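Local coordinates for N-acetylglucosamine-6-phosphate deacetylase (PDB 6FV4), which probably removes the acetyl group from N-acetylglucosamine-6-phosphate, as a metal-dependent hydrolase of the NagA family, at residues Gly27-Ala39 with Val43-Ala55. The protein carries 1 engineered substitution. Residues are numbered along the deposited sequence; the frame is centred on the assembly and turned at random.
Sequences GTELLRPGWLEIA and VVAVGAGAPPAQA. With CD (cadmium ion), chain I.
The indole of W35 is sandwiched between two parts of segment 43-55. On one face P52 CD stands 3.6 Å from the centroid of the six-membered ring, only 10° off its normal, and P51 CA lies over the five-membered ring; against the opposite face runs the backbone of G47, whose CA makes a further CH-pi contact at 3.8 Å from the five-membered centroid. With CG set between the backbone N and the carbonyl carbon (chi1 64°), the ring lies across the neighbouring strand at G47, which has no side chain to obstruct it. At the ring edge a water accepts from NE1 and donates to A48 O. W35 CH2 touches A45 CB. Strands 34-39 and 42-48 form an antiparallel beta hairpin, W35 and G47 being a hydrogen-bonded pair, with W35 N to G47 O at 3.0 Å. Nearer the turn, V44 and A45 both face E37 in a classic beta bulge: E37 N donates to A45 O at 2.8 Å, and E37 O accepts from V44 N. The E37 carboxylate binds a cadmium ion through both oxygens, OE2 at 2.5 Å. L36 and V46 lie side by side on the sheet face opposite W35 and E37, where L31 CD1 meets V46 CG1 at 3.5 Å. Strand 16-21 flanks strand 34-39 on its other edge and places L18 against both W35 and P52, in a small sheet well away from the zinc and cadmium bound around E138.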
loop_
_atom_site.group_PDB
_atom_site.type_symbol
_atom_site.label_atom_id
_atom_site.label_comp_id
_atom_site.label_asym_id
_atom_site.label_seq_id
_atom_site.Cartn_x
_atom_site.Cartn_y
_atom_site.Cartn_z
ATOM N N GLY B 27 -0.275 0.983 25.643
ATOM C CA GLY B 27 -1.076 1.326 24.491
ATOM C C GLY B 27 -0.610 2.596 23.814
ATOM O O GLY B 27 -0.795 2.746 22.600
ATOM N N THR B 28 0.003 3.509 24.574
ATOM C CA THR B 28 0.584 4.724 24.010
ATOM C C THR B 28 2.054 4.893 24.383
ATOM O O THR B 28 2.808 5.540 23.648
ATOM C CB THR B 28 -0.188 5.958 24.477
ATOM O OG1 THR B 28 -0.225 5.980 25.910
ATOM C CG2 THR B 28 -1.605 5.940 23.932
ATOM N N GLU B 29 2.472 4.349 25.527
ATOM C CA GLU B 29 3.832 4.510 26.023
ATOM C C GLU B 29 4.470 3.150 26.259
ATOM O O GLU B 29 3.789 2.160 26.541
ATOM C CB GLU B 29 3.897 5.298 27.353
ATOM C CG GLU B 29 3.108 6.590 27.412
ATOM C CD GLU B 29 2.763 6.996 28.851
ATOM O OE1 GLU B 29 1.961 6.277 29.510
ATOM O OE2 GLU B 29 3.295 8.025 29.326
ATOM N N LEU B 30 5.793 3.116 26.163
ATOM C CA LEU B 30 6.588 1.964 26.567
ATOM C C LEU B 30 7.367 2.365 27.813
ATOM O O LEU B 30 8.248 3.232 27.749
ATOM C CB LEU B 30 7.524 1.526 25.443
ATOM C CG LEU B 30 8.339 0.257 25.699
ATOM C CD1 LEU B 30 8.436 -0.555 24.424
ATOM C CD2 LEU B 30 9.733 0.576 26.240
ATOM N N LEU B 31 7.061 1.728 28.933
ATOM C CA LEU B 31 7.682 2.038 30.217
ATOM C C LEU B 31 8.722 0.983 30.556
ATOM O O LEU B 31 8.431 -0.218 30.521
ATOM C CB LEU B 31 6.636 2.111 31.325
ATOM C CG LEU B 31 5.437 2.964 30.932
ATOM C CD1 LEU B 31 4.413 2.905 32.025
ATOM C CD2 LEU B 31 5.903 4.410 30.660
ATOM N N ARG B 32 9.929 1.438 30.888
ATOM C CA ARG B 32 11.041 0.549 31.183
ATOM C C ARG B 32 11.887 1.139 32.308
ATOM O O ARG B 32 12.586 2.136 32.095
ATOM C CB ARG B 32 11.876 0.330 29.924
ATOM C CG ARG B 32 12.712 -0.932 29.938
ATOM C CD ARG B 32 13.368 -1.170 28.583
ATOM N NE ARG B 32 12.582 -2.056 27.727
ATOM C CZ ARG B 32 12.510 -1.938 26.405
ATOM N NH1 ARG B 32 13.171 -0.968 25.788
ATOM N NH2 ARG B 32 11.785 -2.793 25.696
ATOM N N PRO B 33 11.816 0.592 33.529
ATOM C CA PRO B 33 10.845 -0.439 33.915
ATOM C C PRO B 33 9.484 0.182 34.181
ATOM O O PRO B 33 9.353 1.400 34.175
ATOM C CB PRO B 33 11.448 -1.039 35.188
ATOM C CG PRO B 33 12.259 0.064 35.773
ATOM C CD PRO B 33 12.752 0.914 34.622
ATOM N N GLY B 34 8.462 -0.637 34.403
ATOM C CA GLY B 34 7.129 -0.121 34.601
ATOM C C GLY B 34 6.470 -0.730 35.822
ATOM O O GLY B 34 6.901 -1.752 36.356
ATOM N N TRP B 35 5.390 -0.086 36.241
ATOM C CA TRP B 35 4.640 -0.585 37.376
ATOM C C TRP B 35 3.188 -0.187 37.206
ATOM O O TRP B 35 2.876 0.823 36.568
ATOM C CB TRP B 35 5.220 -0.068 38.706
ATOM C CG TRP B 35 5.158 1.417 38.900
ATOM C CD1 TRP B 35 6.165 2.313 38.688
ATOM C CD2 TRP B 35 4.034 2.177 39.362
ATOM N NE1 TRP B 35 5.738 3.581 38.986
ATOM C CE2 TRP B 35 4.435 3.527 39.406
ATOM C CE3 TRP B 35 2.726 1.845 39.748
ATOM C CZ2 TRP B 35 3.577 4.550 39.806
ATOM C CZ3 TRP B 35 1.875 2.859 40.146
ATOM C CH2 TRP B 35 2.305 4.200 40.176
ATOM N N LEU B 36 2.302 -1.011 37.776
ATOM C CA LEU B 36 0.868 -0.800 37.732
ATOM C C LEU B 36 0.282 -1.107 39.091
ATOM O O LEU B 36 0.672 -2.078 39.747
ATOM C CB LEU B 36 0.154 -1.704 36.717
ATOM C CG LEU B 36 0.517 -1.773 35.250
ATOM C CD1 LEU B 36 1.460 -2.928 35.047
ATOM C CD2 LEU B 36 -0.772 -1.974 34.462
ATOM N N GLU B 37 -0.693 -0.305 39.480
ATOM C CA GLU B 37 -1.451 -0.524 40.697
ATOM C C GLU B 37 -2.865 -0.914 40.338
ATOM O O GLU B 37 -3.534 -0.198 39.590
ATOM C CB GLU B 37 -1.473 0.732 41.546
ATOM C CG GLU B 37 -1.564 0.500 42.993
ATOM C CD GLU B 37 -1.773 1.813 43.653
ATOM O OE1 GLU B 37 -0.889 2.678 43.487
ATOM O OE2 GLU B 37 -2.834 2.009 44.280
ATOM N N ILE B 38 -3.321 -2.028 40.896
ATOM C CA ILE B 38 -4.614 -2.614 40.582
ATOM C C ILE B 38 -5.457 -2.568 41.844
ATOM O O ILE B 38 -4.976 -2.919 42.928
ATOM C CB ILE B 38 -4.462 -4.065 40.078
ATOM C CG1 ILE B 38 -3.565 -4.129 38.834
ATOM C CG2 ILE B 38 -5.824 -4.701 39.830
ATOM C CD1 ILE B 38 -4.019 -3.256 37.710
ATOM N N ALA B 39 -6.701 -2.120 41.716
ATOM C CA ALA B 39 -7.669 -2.205 42.807
ATOM C C ALA B 39 -8.925 -2.841 42.252
ATOM O O ALA B 39 -9.485 -2.346 41.267
ATOM C CB ALA B 39 -7.992 -0.834 43.410
ATOM N N VAL B 43 -7.424 -0.556 36.915
ATOM C CA VAL B 43 -6.107 0.041 37.080
ATOM C C VAL B 43 -6.283 1.345 37.850
ATOM O O VAL B 43 -7.129 2.175 37.501
ATOM C CB VAL B 43 -5.430 0.273 35.719
ATOM C CG1 VAL B 43 -4.080 1.005 35.889
ATOM C CG2 VAL B 43 -5.217 -1.053 34.960
ATOM N N VAL B 44 -5.522 1.503 38.925
ATOM C CA VAL B 44 -5.485 2.752 39.690
ATOM C C VAL B 44 -4.445 3.714 39.130
ATOM O O VAL B 44 -4.741 4.874 38.830
ATOM C CB VAL B 44 -5.203 2.443 41.175
ATOM C CG1 VAL B 44 -5.066 3.743 41.982
ATOM C CG2 VAL B 44 -6.286 1.591 41.723
ATOM N N ALA B 45 -3.208 3.252 38.988
ATOM C CA ALA B 45 -2.138 4.099 38.485
ATOM C C ALA B 45 -1.145 3.248 37.715
ATOM O O ALA B 45 -1.006 2.048 37.965
ATOM C CB ALA B 45 -1.423 4.842 39.621
ATOM N N VAL B 46 -0.469 3.891 36.763
ATOM C CA VAL B 46 0.640 3.320 36.010
ATOM C C VAL B 46 1.787 4.316 36.071
ATOM O O VAL B 46 1.567 5.530 36.126
ATOM C CB VAL B 46 0.241 3.019 34.545
ATOM C CG1 VAL B 46 1.391 2.451 33.772
ATOM C CG2 VAL B 46 -0.925 2.052 34.505
ATOM N N GLY B 47 3.020 3.809 36.058
ATOM C CA GLY B 47 4.160 4.709 36.026
ATOM C C GLY B 47 5.423 4.012 35.580
ATOM O O GLY B 47 5.489 2.783 35.502
ATOM N N ALA B 48 6.439 4.821 35.290
ATOM C CA ALA B 48 7.756 4.319 34.927
ATOM C C ALA B 48 8.709 4.407 36.113
ATOM O O ALA B 48 8.482 5.147 37.077
ATOM C CB ALA B 48 8.329 5.093 33.738
ATOM N N GLY B 49 9.785 3.633 36.032
ATOM C CA GLY B 49 10.781 3.637 37.086
ATOM C C GLY B 49 10.399 2.747 38.259
ATOM O O GLY B 49 9.641 1.782 38.128
ATOM N N ALA B 50 10.929 3.098 39.427
ATOM C CA ALA B 50 10.733 2.290 40.618
ATOM C C ALA B 50 9.289 2.379 41.107
ATOM O O ALA B 50 8.643 3.426 40.987
ATOM C CB ALA B 50 11.680 2.744 41.727
ATOM N N PRO B 51 8.760 1.297 41.668
ATOM C CA PRO B 51 7.380 1.321 42.174
ATOM C C PRO B 51 7.253 2.247 43.370
ATOM O O PRO B 51 8.250 2.555 44.039
ATOM C CB PRO B 51 7.118 -0.142 42.569
ATOM C CG PRO B 51 8.471 -0.743 42.753
ATOM C CD PRO B 51 9.390 -0.029 41.806
ATOM N N PRO B 52 6.037 2.720 43.669
ATOM C CA PRO B 52 5.866 3.592 44.841
ATOM C C PRO B 52 6.107 2.882 46.164
ATOM O O PRO B 52 6.536 3.528 47.129
ATOM C CB PRO B 52 4.411 4.058 44.712
ATOM C CG PRO B 52 3.735 2.946 43.953
ATOM C CD PRO B 52 4.770 2.503 42.950
ATOM N N ALA B 53 5.831 1.581 46.237
ATOM C CA ALA B 53 6.069 0.774 47.427
ATOM C C ALA B 53 6.675 -0.551 46.978
ATOM O O ALA B 53 6.984 -0.745 45.798
ATOM C CB ALA B 53 4.770 0.573 48.217
ATOM N N GLN B 54 6.856 -1.476 47.916
ATOM C CA GLN B 54 7.328 -2.801 47.542
ATOM C C GLN B 54 6.229 -3.535 46.782
ATOM O O GLN B 54 5.075 -3.572 47.219
ATOM C CB GLN B 54 7.755 -3.599 48.771
ATOM C CG GLN B 54 8.282 -4.990 48.421
ATOM C CD GLN B 54 8.879 -5.717 49.612
ATOM O OE1 GLN B 54 8.180 -6.024 50.586
ATOM N NE2 GLN B 54 10.176 -6.004 49.540
ATOM N N ALA B 55 6.588 -4.112 45.642
ATOM C CA ALA B 55 5.597 -4.700 44.755
ATOM C C ALA B 55 5.032 -5.993 45.333
ATOM O O ALA B 55 5.724 -6.758 46.010
ATOM C CB ALA B 55 6.210 -4.969 43.380
HETATM CD CD CD I . -1.576 3.120 46.159
HETATM O O HOH W 1 9.138 -1.044 38.235
HETATM O O HOH W 2 6.470 6.559 38.687
HETATM O O HOH W 3 -3.153 2.460 48.161
#